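Local atomic coordinates of 6-phosphogluconolactonase (Thermotoga maritima, PDB entry 1VL1), a protein that hydrolyses 6-phosphogluconolactone to 6-phosphogluconate in the oxidative stage of the pentose phosphate pathway. Residues A[24-27]-A[28-32]; A[67-71]-A[72-76]; A[94-97]-A[98-102]; A[152-156]-A[157-161]; A[180-184]-A[185-189]. All blocks are in the same frame, centred on the assembly; numbering follows the deposited sequence.

The five contacts are local, each within one continuous run of the single chain, and they follow one another in series. Contact 1 is the first turns of helix 25-43, contact 2 leads into strand 74-82, and contact 3 lies on helix 92-101. Contacts 2 and 3, centres about 14 Å apart, touch where F76 CB meets F101 CE1 at 3.8 Å, so strand 74-82 packs against the helix that follows it. Contact 4 leads into helix 157-160 and contact 5 joins strand 179-182 to helix 184-187; their centres are about 9 Å apart, across the chain's centre from contact 1. Strands 74-82 and 179-182 are antiparallel neighbours, bringing contacts 2 and 5 onto one mixed sheet of an alpha/beta fold.

Contact 1 (A[24-27]-A[28-32]); sequences GYVD and FVVEK
Residues 24-32 open helix 25-43, and four successive i to i+4 bonds, F28 N to G24 O, V29 N to Y25 O, V30 N to V26 O and E31 N to D27 O, wind it regularly. G24 is the N-cap residue, and its positive phi (63°) is one that glycine adopts with ease. The bond from V29 N to Y25 O is 3.0 Å long and nearly straight.

One turn apart, Y25 and V29 meet as a CH-pi pair: the methyl V29 CG2 sits over one face of the phenol, 3.8 Å from the ring centroid and displaced toward the hydroxyl end, with Y25 CZ its nearest ring atom at 3.7 Å. V29 has CG1 anti to the backbone N (chi1 173°), which leaves CG2 on the N-terminal side to face the ring. A looser pair follows, V26 CG1 and V30 CG2 at 4.1 Å. Beta-branched valines suit these places, since their short, stiff side chains fill the face that also meets V60 and K63 of helix 57-64. E31 turns its carboxylate elsewhere, to a salt bridge with R34.

The tyrosine thus uses both its apolar and its polar part. Its ring packs against aliphatic carbon, while its hydroxyl hydrogen-bonds to F229 O and ties the start of the helix to strand 225-231 of the sheet.

Contact 2 (A[67-71]-A[72-76]); sequences QKFPW and NRIHF
I74 CD1 nestles against two aromatic residues, 3.7 Å from F69 CB and 3.9 Å from W71 CE3, where a 3-10 turn delivers the chain into strand 74-82. This is the return leg of a beta-alpha-beta unit made of strand 47-51, helix 57-64 and strand 74-82, whose strands run parallel. The indole is held from a second direction: F69 CB lies 3.9 Å above the plane of W71, over its centre. Beyond it the edges of two rings meet, W71 CZ3 lying 4.0 Å from F76 CZ. A broad indole suits this place because it can touch I74, F76, A104 and I106 at once.

P70, the centre of an inverse gamma turn, lends its rigid ring to the bend, and the aliphatic part of R73 lies against it, R73 CD being 4.0 Å from P70 CG. A bend at chi3 (57°) turns the arginine head to backbone carbonyls: NE bonds to D45 O, and NH2 to L41 O and K44 O.

Two i to i+3 bonds hold the backbone of the turn. R73 N reaches P70 O at 2.9 Å, and I74 N approaches W71 O at 3.1 Å from well above the carbonyl plane, 68° out of it.

Contact 3 (A[94-97]-A[98-102]); sequences RNIN and EVLFS
Along residues 94-102 the helix starts with i to i+4 bonds, E98 N to R94 O and a weak one from V99 N to N95 O, and then widens. I96 O accepts two donors from opposite faces of its carbonyl plane, L100 N at 2.8 Å and F101 N at 3.2 Å; the second is an i to i+5 bond. S102 N repeats the wider step onto N97 O at 2.9 Å, and S102 OG donates to the same oxygen at 2.8 Å. Serine fits here because a short hydroxyl can fold back onto a carbonyl of the turn before.

On the outer side R94 and E98 form a salt bridge one turn apart. R94 NE presents its N-H in the guanidinium plane to E98 OE2 at 2.9 Å, with a weak second bond from NH2, while the oxygen is met from above the carboxylate, the two planes standing 78° apart. R94, extended and with CG anti to its N (chi1 172°), also binds D87 O through NH1.

The inner side is apolar. I96 CG2 rests over one face of the F101 ring as a CH-pi contact, 3.4 Å from F101 CZ, and both residues reach L51 and L78. N95 donates through ND2 to D89 O and S91 O.

Such widening is a pi-type turn, placed here in helix 92-101, the crossover of the beta-alpha-beta unit between parallel strands 74-82 and 111-112.

Contact 4 (A[152-156]-A[157-161]); sequences ASIFD and LETGN
The flat peptide group of D156 receives G160 N in its carbonyl plane, in a hydrogen bond to D156 O of 3.3 Å. The neighbouring F155 ring stacks on H150. D156 is at the N-cap position of helix 157-160, but its side chain makes no capping bond; instead a water accepts from L157 N at 3.0 Å and gives D156 OD1 a weak bond. A second water joins loop to helix, accepting from F155 N at 2.8 Å and pairing with T159 OG1 at 2.9 Å.

This is a loop-to-helix junction, in which the single turn 157-160 follows the long connection after strand 140-143. I154 supplies apolar packing here: its CG2 branch comes within 3.6 Å of G160 N and 3.7 Å of G160 CA, and glycine allows this close approach, having no side chain to interpose. I154 also packs on F184 and L187.

At the other end the S153 side chain is about 5 Å from a bound citrate, probably from the crystallisation liquor, though such molecules often mark pockets. Its OG hydrogen-bonds to D80 OD2 and R179 NH1, and S153 N donates to T181 OG1.

Contact 5 (A[180-184]-A[185-189]); sequences VTLTF and RALNT
L182 and the first turn of helix 184-187 make the tight part of this contact. L182 CB meets A186 CB at 4.0 Å, and farther out L182 CD1 touches L187 CD2 at 3.9 Å, the two leucines crossing at an angle. Alanine suits the near position because its lone methyl lets the strand end and the helix come close, whereas the longer leucines fill the depth beyond, where L182 also reaches V166 and I131. Beside them T183 supplies the polar hold. Its hydroxyl, placed between the backbone N and the carbonyl carbon (chi1 58°), accepts from A186 N in a weak capping bond of 3.3 Å and is also bonded to N164 O. The main-chain bond is firmer: L187 N reaches T183 O at 3.0 Å with an N-H...O angle of 170°.

The opposite character appears at R185, which is exposed. Its extended chain leads its guanidinium off to a salt bridge with D163, although R132 brings a like charge close. N188 is only partly exposed. Its N donates to F184 O at 2.8 Å, while its amide bridges to another part of the chain, OD1 accepting from R221 N and ND2 donating to F219 O. Past it T189 closes the turn, T189 OG1 bonding to A186 O at 2.8 Å.

A threonine N-cap directly after a strand, followed by a single helical turn, is the motif here: it carries the chain from strand 179-182 toward strand 192-198 within the sheet of this Rossmann-like family.

Contact 1 (A[24-27]-A[28-32])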
# COMPACT_ATOMS: atom_id res chain seq x y z
N GLY A 24 14.82 -0.22 -16.58
CA GLY A 24 15.18 -0.73 -15.26
C GLY A 24 14.26 -0.31 -14.12
O GLY A 24 14.72 -0.13 -12.99
N TYR A 25 12.96 -0.26 -14.40
CA TYR A 25 12.00 0.28 -13.43
C TYR A 25 12.05 -0.49 -12.12
O TYR A 25 12.26 0.07 -11.05
CB TYR A 25 10.59 0.25 -14.02
CG TYR A 25 9.57 0.78 -13.07
CD1 TYR A 25 9.34 2.15 -13.00
CD2 TYR A 25 8.86 -0.07 -12.23
CE1 TYR A 25 8.40 2.67 -12.07
CE2 TYR A 25 7.94 0.41 -11.31
CZ TYR A 25 7.69 1.80 -11.24
OH TYR A 25 6.76 2.24 -10.31
N VAL A 26 11.79 -1.79 -12.20
CA VAL A 26 11.70 -2.58 -11.00
C VAL A 26 12.98 -2.52 -10.19
O VAL A 26 12.92 -2.36 -8.97
CB VAL A 26 11.27 -4.03 -11.31
CG1 VAL A 26 11.38 -4.89 -10.08
CG2 VAL A 26 9.84 -4.06 -11.85
N ASP A 27 14.13 -2.72 -10.83
CA ASP A 27 15.41 -2.67 -10.13
C ASP A 27 15.64 -1.33 -9.42
O ASP A 27 16.07 -1.31 -8.30
CB ASP A 27 16.56 -2.99 -11.07
CG ASP A 27 16.62 -4.48 -11.41
OD1 ASP A 27 15.99 -5.29 -10.69
OD2 ASP A 27 17.21 -4.92 -12.40
N PHE A 28 15.28 -0.24 -10.08
CA PHE A 28 15.47 1.08 -9.48
C PHE A 28 14.59 1.24 -8.27
O PHE A 28 15.04 1.68 -7.20
CB PHE A 28 15.16 2.13 -10.50
CG PHE A 28 15.42 3.53 -10.04
CD1 PHE A 28 16.67 4.11 -10.16
CD2 PHE A 28 14.40 4.26 -9.45
CE1 PHE A 28 16.88 5.41 -9.74
CE2 PHE A 28 14.63 5.60 -9.02
CZ PHE A 28 15.84 6.13 -9.14
N VAL A 29 13.31 0.91 -8.41
CA VAL A 29 12.41 1.00 -7.28
C VAL A 29 12.85 0.13 -6.08
O VAL A 29 12.83 0.55 -4.93
CB VAL A 29 10.98 0.62 -7.70
CG1 VAL A 29 10.01 0.54 -6.52
CG2 VAL A 29 10.50 1.59 -8.82
N VAL A 30 13.23 -1.10 -6.36
CA VAL A 30 13.62 -1.99 -5.29
C VAL A 30 14.84 -1.40 -4.54
O VAL A 30 14.87 -1.41 -3.33
CB VAL A 30 13.92 -3.40 -5.85
CG1 VAL A 30 14.72 -4.25 -4.83
CG2 VAL A 30 12.65 -4.05 -6.24
N GLU A 31 15.80 -0.87 -5.27
CA GLU A 31 17.01 -0.25 -4.68
C GLU A 31 16.65 0.95 -3.78
O GLU A 31 17.19 1.10 -2.69
CB GLU A 31 17.99 0.18 -5.79
CG GLU A 31 19.19 0.98 -5.28
CD GLU A 31 20.03 0.25 -4.24
OE1 GLU A 31 19.86 -0.98 -4.04
OE2 GLU A 31 20.91 0.92 -3.64
N LYS A 32 15.74 1.80 -4.25
CA LYS A 32 15.28 2.93 -3.45
C LYS A 32 14.57 2.48 -2.18
O LYS A 32 14.79 3.03 -1.09
CB LYS A 32 14.33 3.81 -4.27
CG LYS A 32 15.02 4.56 -5.35
CD LYS A 32 15.67 5.80 -4.71
CE LYS A 32 16.23 6.78 -5.68
NZ LYS A 32 17.47 6.23 -6.31

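Contact 2 (A[67-71]-A[72-76])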
# COMPACT_ATOMS: atom_id res chain seq x y z
N GLN A 67 15.87 -9.85 -0.75
CA GLN A 67 16.91 -9.05 -0.11
C GLN A 67 17.18 -9.63 1.29
O GLN A 67 16.27 -10.19 1.88
CB GLN A 67 16.47 -7.59 0.02
CG GLN A 67 16.01 -6.89 -1.27
CD GLN A 67 17.03 -6.99 -2.34
OE1 GLN A 67 18.04 -6.33 -2.26
NE2 GLN A 67 16.77 -7.82 -3.37
N LYS A 68 18.39 -9.46 1.82
CA LYS A 68 18.73 -9.91 3.16
C LYS A 68 18.39 -8.76 4.13
O LYS A 68 19.21 -7.90 4.43
CB LYS A 68 20.20 -10.31 3.26
CG LYS A 68 20.57 -11.60 2.49
CD LYS A 68 19.66 -12.83 2.78
CE LYS A 68 20.18 -14.05 2.02
NZ LYS A 68 19.39 -15.34 2.26
N PHE A 69 17.14 -8.76 4.56
CA PHE A 69 16.64 -7.91 5.65
C PHE A 69 16.50 -8.75 6.90
O PHE A 69 16.38 -10.01 6.83
CB PHE A 69 15.29 -7.34 5.31
CG PHE A 69 15.30 -6.31 4.22
CD1 PHE A 69 15.87 -5.08 4.43
CD2 PHE A 69 14.65 -6.55 3.00
CE1 PHE A 69 15.85 -4.11 3.41
CE2 PHE A 69 14.61 -5.58 2.01
CZ PHE A 69 15.24 -4.37 2.21
N PRO A 70 16.52 -8.10 8.07
CA PRO A 70 16.15 -8.78 9.28
C PRO A 70 14.62 -8.77 9.36
O PRO A 70 14.03 -7.88 9.96
CB PRO A 70 16.80 -7.93 10.37
CG PRO A 70 16.76 -6.57 9.84
CD PRO A 70 16.88 -6.68 8.32
N TRP A 71 13.98 -9.76 8.74
CA TRP A 71 12.54 -9.72 8.55
C TRP A 71 11.75 -9.69 9.82
O TRP A 71 10.60 -9.26 9.79
CB TRP A 71 12.10 -10.93 7.75
CG TRP A 71 12.67 -10.93 6.35
CD1 TRP A 71 13.56 -11.80 5.85
CD2 TRP A 71 12.33 -10.04 5.29
NE1 TRP A 71 13.83 -11.50 4.54
CE2 TRP A 71 13.09 -10.42 4.16
CE3 TRP A 71 11.45 -8.97 5.17
CZ2 TRP A 71 12.99 -9.77 2.92
CZ3 TRP A 71 11.35 -8.32 3.95
CH2 TRP A 71 12.11 -8.73 2.83
N ASN A 72 12.28 -10.28 10.88
CA ASN A 72 11.63 -10.19 12.19
C ASN A 72 11.43 -8.78 12.71
O ASN A 72 10.65 -8.57 13.63
CB ASN A 72 12.35 -11.00 13.24
CG ASN A 72 13.78 -10.55 13.49
OD1 ASN A 72 14.57 -10.45 12.56
ND2 ASN A 72 14.13 -10.30 14.76
N ARG A 73 12.15 -7.81 12.16
CA ARG A 73 12.02 -6.39 12.60
C ARG A 73 11.10 -5.63 11.68
O ARG A 73 10.88 -4.43 11.86
CB ARG A 73 13.42 -5.78 12.58
CG ARG A 73 14.32 -6.37 13.64
CD ARG A 73 15.74 -5.86 13.61
NE ARG A 73 15.75 -4.40 13.75
CZ ARG A 73 16.69 -3.61 13.26
NH1 ARG A 73 17.77 -4.10 12.66
NH2 ARG A 73 16.61 -2.30 13.44
N ILE A 74 10.53 -6.29 10.67
CA ILE A 74 9.68 -5.59 9.72
C ILE A 74 8.26 -6.07 9.79
O ILE A 74 8.01 -7.26 9.66
CB ILE A 74 10.20 -5.70 8.27
CG1 ILE A 74 11.67 -5.24 8.20
CG2 ILE A 74 9.31 -4.89 7.34
CD1 ILE A 74 12.40 -5.67 6.93
N HIS A 75 7.33 -5.14 10.05
CA HIS A 75 5.87 -5.47 10.13
C HIS A 75 5.13 -4.96 8.93
O HIS A 75 5.32 -3.79 8.54
CB HIS A 75 5.28 -4.88 11.41
CG HIS A 75 5.88 -5.46 12.64
ND1 HIS A 75 5.19 -6.29 13.49
CD2 HIS A 75 7.14 -5.36 13.14
CE1 HIS A 75 6.00 -6.68 14.46
NE2 HIS A 75 7.19 -6.13 14.26
N PHE A 76 4.29 -5.81 8.34
CA PHE A 76 3.63 -5.46 7.08
C PHE A 76 2.09 -5.39 7.27
O PHE A 76 1.54 -6.19 7.98
CB PHE A 76 3.95 -6.51 5.98
CG PHE A 76 5.39 -6.46 5.47
CD1 PHE A 76 5.79 -5.45 4.63
CD2 PHE A 76 6.32 -7.37 5.89
CE1 PHE A 76 7.09 -5.38 4.15
CE2 PHE A 76 7.64 -7.29 5.40
CZ PHE A 76 7.99 -6.31 4.56

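Contact 3 (A[94-97]-A[98-102])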
# COMPACT_ATOMS: atom_id res chain seq x y z
N ARG A 94 -3.60 -13.07 -0.96
CA ARG A 94 -3.09 -14.22 -1.70
C ARG A 94 -1.91 -13.78 -2.57
O ARG A 94 -0.88 -14.44 -2.64
CB ARG A 94 -4.16 -14.83 -2.56
CG ARG A 94 -3.61 -15.88 -3.46
CD ARG A 94 -4.53 -16.83 -3.99
NE ARG A 94 -3.84 -17.48 -5.12
CZ ARG A 94 -4.44 -18.15 -6.06
NH1 ARG A 94 -5.75 -18.30 -6.03
NH2 ARG A 94 -3.71 -18.68 -7.05
N ASN A 95 -2.10 -12.67 -3.26
CA ASN A 95 -1.09 -12.24 -4.25
C ASN A 95 0.18 -11.76 -3.59
O ASN A 95 1.26 -12.13 -4.04
CB ASN A 95 -1.66 -11.19 -5.21
CG ASN A 95 -2.52 -11.80 -6.27
OD1 ASN A 95 -2.00 -12.31 -7.24
ND2 ASN A 95 -3.83 -11.77 -6.10
N ILE A 96 0.06 -10.99 -2.51
CA ILE A 96 1.25 -10.57 -1.76
C ILE A 96 1.87 -11.74 -0.97
O ILE A 96 3.10 -11.83 -0.86
CB ILE A 96 0.95 -9.41 -0.82
CG1 ILE A 96 0.41 -8.22 -1.64
CG2 ILE A 96 2.21 -9.03 -0.07
CD1 ILE A 96 -0.23 -7.13 -0.83
N ASN A 97 1.05 -12.67 -0.50
CA ASN A 97 1.59 -13.90 0.11
C ASN A 97 2.45 -14.70 -0.88
O ASN A 97 3.54 -15.14 -0.53
CB ASN A 97 0.48 -14.79 0.66
CG ASN A 97 1.01 -15.96 1.49
OD1 ASN A 97 1.86 -15.76 2.36
ND2 ASN A 97 0.57 -17.19 1.18
N GLU A 98 1.99 -14.78 -2.12
CA GLU A 98 2.70 -15.53 -3.16
C GLU A 98 4.10 -14.96 -3.47
O GLU A 98 5.04 -15.71 -3.68
CB GLU A 98 1.84 -15.61 -4.42
CG GLU A 98 0.90 -16.81 -4.39
CD GLU A 98 -0.17 -16.85 -5.46
OE1 GLU A 98 -0.24 -15.94 -6.32
OE2 GLU A 98 -0.97 -17.80 -5.36
N VAL A 99 4.19 -13.63 -3.56
CA VAL A 99 5.45 -12.97 -3.95
C VAL A 99 6.35 -12.60 -2.78
O VAL A 99 7.58 -12.51 -2.94
CB VAL A 99 5.19 -11.72 -4.83
CG1 VAL A 99 4.53 -12.16 -6.16
CG2 VAL A 99 4.45 -10.65 -4.12
N LEU A 100 5.78 -12.44 -1.59
CA LEU A 100 6.55 -11.93 -0.46
C LEU A 100 6.38 -12.71 0.81
O LEU A 100 7.34 -13.22 1.32
CB LEU A 100 6.17 -10.48 -0.21
CG LEU A 100 6.78 -9.75 0.97
CD1 LEU A 100 8.30 -9.66 0.79
CD2 LEU A 100 6.21 -8.31 1.12
N PHE A 101 5.16 -12.79 1.34
CA PHE A 101 5.00 -13.34 2.70
C PHE A 101 5.39 -14.80 2.82
O PHE A 101 5.75 -15.25 3.89
CB PHE A 101 3.58 -13.15 3.26
CG PHE A 101 3.06 -11.74 3.27
CD1 PHE A 101 3.85 -10.63 3.53
CD2 PHE A 101 1.67 -11.53 3.06
CE1 PHE A 101 3.28 -9.36 3.52
CE2 PHE A 101 1.14 -10.30 3.11
CZ PHE A 101 1.94 -9.22 3.33
N SER A 102 5.25 -15.54 1.73
CA SER A 102 5.57 -16.98 1.71
C SER A 102 6.98 -17.21 1.18
O SER A 102 7.47 -18.36 1.14
CB SER A 102 4.54 -17.71 0.84
OG SER A 102 4.84 -17.60 -0.59

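Contact 4 (A[152-156]-A[157-161])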
# COMPACT_ATOMS: atom_id res chain seq x y z
N ALA A 152 -5.32 2.62 -2.77
CA ALA A 152 -5.80 1.62 -1.86
C ALA A 152 -7.13 1.10 -2.46
O ALA A 152 -7.14 0.82 -3.66
CB ALA A 152 -5.91 2.14 -0.40
N SER A 153 -8.20 1.02 -1.69
CA SER A 153 -9.55 0.82 -2.26
C SER A 153 -10.42 2.05 -1.97
O SER A 153 -11.64 1.95 -1.71
CB SER A 153 -10.20 -0.47 -1.77
OG SER A 153 -9.78 -1.64 -2.49
N ILE A 154 -9.78 3.21 -1.98
CA ILE A 154 -10.49 4.49 -1.91
C ILE A 154 -10.81 4.97 -3.35
O ILE A 154 -9.91 5.42 -4.08
CB ILE A 154 -9.68 5.54 -1.19
CG1 ILE A 154 -9.24 5.07 0.21
CG2 ILE A 154 -10.48 6.83 -1.18
CD1 ILE A 154 -8.12 5.83 0.82
N PHE A 155 -12.07 4.84 -3.72
CA PHE A 155 -12.58 5.21 -5.05
C PHE A 155 -13.34 6.52 -5.00
O PHE A 155 -13.43 7.21 -6.01
CB PHE A 155 -13.50 4.12 -5.60
CG PHE A 155 -12.76 2.85 -5.99
CD1 PHE A 155 -12.22 2.69 -7.23
CD2 PHE A 155 -12.55 1.86 -5.08
CE1 PHE A 155 -11.51 1.55 -7.55
CE2 PHE A 155 -11.81 0.74 -5.39
CZ PHE A 155 -11.29 0.59 -6.60
N ASP A 156 -13.86 6.85 -3.82
CA ASP A 156 -14.70 8.01 -3.52
C ASP A 156 -14.08 8.82 -2.37
O ASP A 156 -13.55 8.26 -1.42
CB ASP A 156 -16.12 7.57 -3.13
CG ASP A 156 -16.87 7.07 -4.31
OD1 ASP A 156 -17.17 7.90 -5.19
OD2 ASP A 156 -17.15 5.88 -4.49
N LEU A 157 -14.21 10.14 -2.40
CA LEU A 157 -13.63 10.92 -1.32
C LEU A 157 -14.28 10.66 0.04
O LEU A 157 -13.58 10.65 1.06
CB LEU A 157 -13.62 12.43 -1.66
CG LEU A 157 -12.92 12.77 -2.99
CD1 LEU A 157 -12.87 14.26 -3.12
CD2 LEU A 157 -11.54 12.19 -3.07
N GLU A 158 -15.58 10.38 0.06
CA GLU A 158 -16.26 10.10 1.31
C GLU A 158 -15.56 8.96 2.00
O GLU A 158 -15.41 8.97 3.23
CB GLU A 158 -17.73 9.71 1.06
CG GLU A 158 -18.51 9.40 2.35
CD GLU A 158 -19.91 8.96 2.12
OE1 GLU A 158 -20.36 8.97 0.98
OE2 GLU A 158 -20.57 8.68 3.13
N THR A 159 -15.24 7.90 1.24
CA THR A 159 -14.53 6.73 1.80
C THR A 159 -13.20 7.15 2.40
O THR A 159 -12.83 6.76 3.51
CB THR A 159 -14.24 5.71 0.68
OG1 THR A 159 -15.44 5.20 0.15
CG2 THR A 159 -13.57 4.45 1.23
N GLY A 160 -12.44 7.93 1.65
CA GLY A 160 -11.14 8.31 2.14
C GLY A 160 -11.23 9.22 3.35
O GLY A 160 -10.34 9.18 4.19
N ASN A 161 -12.29 10.01 3.43
CA ASN A 161 -12.46 10.96 4.51
C ASN A 161 -13.08 10.40 5.78
O ASN A 161 -13.33 11.14 6.75
CB ASN A 161 -13.25 12.16 4.00
CG ASN A 161 -12.45 13.00 3.01
OD1 ASN A 161 -11.26 13.23 3.20
ND2 ASN A 161 -13.10 13.48 1.99
O HOH W 1 -14.44 4.12 -2.32
O HOH W 2 -15.99 11.09 -4.63

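Contact 5 (A[180-184]-A[185-189])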
# COMPACT_ATOMS: atom_id res chain seq x y z
N VAL A 180 -12.44 -3.44 1.81
CA VAL A 180 -12.02 -2.94 3.11
C VAL A 180 -10.77 -2.12 2.84
O VAL A 180 -9.89 -2.58 2.11
CB VAL A 180 -11.74 -4.10 4.06
CG1 VAL A 180 -11.04 -3.58 5.34
CG2 VAL A 180 -13.02 -4.85 4.32
N THR A 181 -10.71 -0.90 3.34
CA THR A 181 -9.58 -0.06 3.03
C THR A 181 -9.13 0.80 4.17
O THR A 181 -9.94 1.26 4.98
CB THR A 181 -9.92 0.85 1.78
OG1 THR A 181 -8.73 1.55 1.32
CG2 THR A 181 -10.94 1.86 2.13
N LEU A 182 -7.81 1.03 4.26
CA LEU A 182 -7.35 2.13 5.06
C LEU A 182 -7.88 3.39 4.46
O LEU A 182 -8.13 3.47 3.25
CB LEU A 182 -5.83 2.22 5.03
CG LEU A 182 -5.08 1.10 5.71
CD1 LEU A 182 -3.53 1.40 5.79
CD2 LEU A 182 -5.54 0.76 7.00
N THR A 183 -8.08 4.39 5.34
CA THR A 183 -8.60 5.74 4.96
C THR A 183 -7.46 6.71 4.74
O THR A 183 -6.28 6.40 4.97
CB THR A 183 -9.44 6.27 6.13
OG1 THR A 183 -8.62 6.32 7.30
CG2 THR A 183 -10.62 5.38 6.47
N PHE A 184 -7.77 7.90 4.23
CA PHE A 184 -6.74 8.93 4.19
C PHE A 184 -6.05 9.15 5.56
O PHE A 184 -4.81 9.28 5.63
CB PHE A 184 -7.35 10.25 3.73
CG PHE A 184 -7.90 10.24 2.33
CD1 PHE A 184 -7.33 9.48 1.30
CD2 PHE A 184 -8.94 11.11 2.00
CE1 PHE A 184 -7.81 9.53 0.00
CE2 PHE A 184 -9.44 11.17 0.68
CZ PHE A 184 -8.86 10.36 -0.33
N ARG A 185 -6.83 9.18 6.63
CA ARG A 185 -6.28 9.34 7.98
C ARG A 185 -5.18 8.34 8.29
O ARG A 185 -4.08 8.73 8.74
CB ARG A 185 -7.42 9.22 8.98
CG ARG A 185 -7.02 9.26 10.38
CD ARG A 185 -8.27 9.37 11.25
NE ARG A 185 -7.99 9.00 12.62
CZ ARG A 185 -8.87 8.44 13.46
NH1 ARG A 185 -10.13 8.18 13.06
NH2 ARG A 185 -8.49 8.12 14.69
N ALA A 186 -5.44 7.06 8.00
CA ALA A 186 -4.51 5.97 8.30
C ALA A 186 -3.27 6.11 7.40
O ALA A 186 -2.12 6.07 7.86
CB ALA A 186 -5.19 4.62 8.13
N LEU A 187 -3.53 6.31 6.12
CA LEU A 187 -2.42 6.37 5.13
C LEU A 187 -1.51 7.55 5.43
O LEU A 187 -0.28 7.47 5.29
CB LEU A 187 -2.96 6.41 3.68
CG LEU A 187 -3.60 5.08 3.20
CD1 LEU A 187 -4.18 5.30 1.85
CD2 LEU A 187 -2.53 4.03 3.12
N ASN A 188 -2.11 8.67 5.81
CA ASN A 188 -1.37 9.89 6.06
C ASN A 188 -0.59 9.92 7.39
O ASN A 188 0.15 10.87 7.66
CB ASN A 188 -2.34 11.07 5.88
CG ASN A 188 -2.69 11.35 4.42
OD1 ASN A 188 -2.07 10.81 3.52
ND2 ASN A 188 -3.70 12.17 4.20
N THR A 189 -0.67 8.87 8.21
CA THR A 189 0.28 8.73 9.31
C THR A 189 1.65 8.24 8.84
O THR A 189 2.60 8.27 9.63
CB THR A 189 -0.19 7.76 10.41
OG1 THR A 189 -0.29 6.42 9.89
CG2 THR A 189 -1.58 8.12 10.92